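Local structure of Myo-inositol dehydrogenase (Corynebacterium glutamicum, 3EUW) at the interface of chains A and B. The protein catalyses the oxidation of myo-inositol, probably using NAD+ bound to its Rossmann fold, and belongs to the Gfo/Idh/MocA family. Numbering follows the deposited sequence. Chains: chain A/B, Myo-inositol dehydrogenase.

The interface of chains A and B. Residues chain A 195, 197, 212-214, 229; chain B 148, 224.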
# COMPACT_ATOMS: atom_id res chain seq x y z
N THR A 195 -13.32 -15.70 -24.23
CA THR A 195 -14.04 -16.74 -23.52
C THR A 195 -15.14 -16.08 -22.67
O THR A 195 -14.87 -15.18 -21.88
CB THR A 195 -13.09 -17.50 -22.59
OG1 THR A 195 -11.96 -17.95 -23.34
CG2 THR A 195 -13.79 -18.68 -21.96
N ALA A 197 -18.67 -16.55 -20.06
CA ALA A 197 -19.32 -17.44 -19.11
C ALA A 197 -20.55 -16.78 -18.47
O ALA A 197 -20.81 -15.59 -18.69
CB ALA A 197 -18.32 -17.86 -18.02
N GLN A 212 -19.54 -12.37 -17.55
CA GLN A 212 -18.09 -12.29 -17.34
C GLN A 212 -17.33 -12.88 -18.53
O GLN A 212 -17.71 -13.91 -19.10
CB GLN A 212 -17.66 -12.98 -16.03
CG GLN A 212 -17.73 -14.50 -16.02
CD GLN A 212 -17.09 -15.11 -14.78
OE1 GLN A 212 -16.98 -16.33 -14.66
NE2 GLN A 212 -16.65 -14.27 -13.86
N VAL A 213 -16.26 -12.20 -18.92
CA VAL A 213 -15.45 -12.67 -20.04
C VAL A 213 -13.94 -12.44 -19.83
O VAL A 213 -13.54 -11.63 -19.01
CB VAL A 213 -15.84 -11.97 -21.37
CG1 VAL A 213 -17.32 -12.17 -21.67
CG2 VAL A 213 -15.51 -10.48 -21.29
N ILE A 214 -13.13 -13.19 -20.57
CA ILE A 214 -11.68 -13.02 -20.55
C ILE A 214 -11.29 -12.91 -22.01
O ILE A 214 -11.72 -13.72 -22.83
CB ILE A 214 -10.91 -14.23 -19.97
CG1 ILE A 214 -10.82 -14.17 -18.44
CG2 ILE A 214 -9.45 -14.18 -20.49
CD1 ILE A 214 -12.10 -14.09 -17.73
N ASN A 229 -13.14 -9.05 -17.58
CA ASN A 229 -14.35 -8.29 -17.31
C ASN A 229 -15.34 -9.08 -16.44
O ASN A 229 -15.37 -10.32 -16.47
CB ASN A 229 -15.09 -7.95 -18.61
CG ASN A 229 -14.44 -6.84 -19.42
OD1 ASN A 229 -13.57 -6.09 -18.95
ND2 ASN A 229 -14.89 -6.72 -20.66
N GLN B 148 -13.91 -15.89 -10.59
CA GLN B 148 -12.70 -15.69 -11.38
C GLN B 148 -11.47 -15.94 -10.53
O GLN B 148 -11.46 -15.64 -9.33
CB GLN B 148 -12.63 -14.27 -11.94
CG GLN B 148 -13.85 -13.84 -12.73
CD GLN B 148 -13.70 -12.45 -13.33
OE1 GLN B 148 -13.02 -11.57 -12.78
NE2 GLN B 148 -14.36 -12.23 -14.46
N LEU B 224 -13.95 -18.83 -14.33
CA LEU B 224 -12.92 -18.55 -15.33
C LEU B 224 -11.59 -18.36 -14.60
O LEU B 224 -11.44 -17.46 -13.79
CB LEU B 224 -13.25 -17.30 -16.15
CG LEU B 224 -14.47 -17.42 -17.07
CD1 LEU B 224 -14.73 -16.08 -17.76
CD2 LEU B 224 -14.23 -18.54 -18.09
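B:Leu224 turns CG away from its own carbonyl carbon (chi1 -67°) and carries CD1 straight on, anti to CA, while CD2 branches towards strand 189-197 of chain A; B:Gln148, extended to CD, runs alongside A:Gln212, the two side chains pointing in opposite directions. The leucine fork straddles neighbouring strands. Its CD2 lies 3.9 Å from CG2 of A:Thr195, and its CG sits 4.0 Å from CB of A:Ala197, both on strand 189-197. The other methyl, CD1, turns towards strand 212-219, where it meets CD1 of A:Ile214 and comes within 3.8 Å of CG of A:Gln212. A:Gln212 also lays its amide OE1 along the leucine, 3.6 Å from B:Leu224 CG. Beyond it, the two glutamine amides lie nearly parallel, their planes 20° apart. As built, A:Gln212 NE2 and B:Gln148 NE2 are 3.1 Å apart, two donors offset out of both amide planes. This unfavourable pairing suggests that N and O of A:Gln212 may be reversed; exchanging them would put an acceptor near B:Gln148 NE2. That nitrogen also donates a hydrogen bond of 3.0 Å from B:Gln148 NE2 to the backbone O of A:Asn229 on strand 224-230. The acceptor lies close to the glutamine's amide plane, but the nitrogen stands well above the carbonyl plane and the bond is bent, 137° at H. Repeated by the two-fold, this small patch presses sheet against sheet, combining leucine packing with a side-chain-to-backbone bond within the A-B contact of the tetramer.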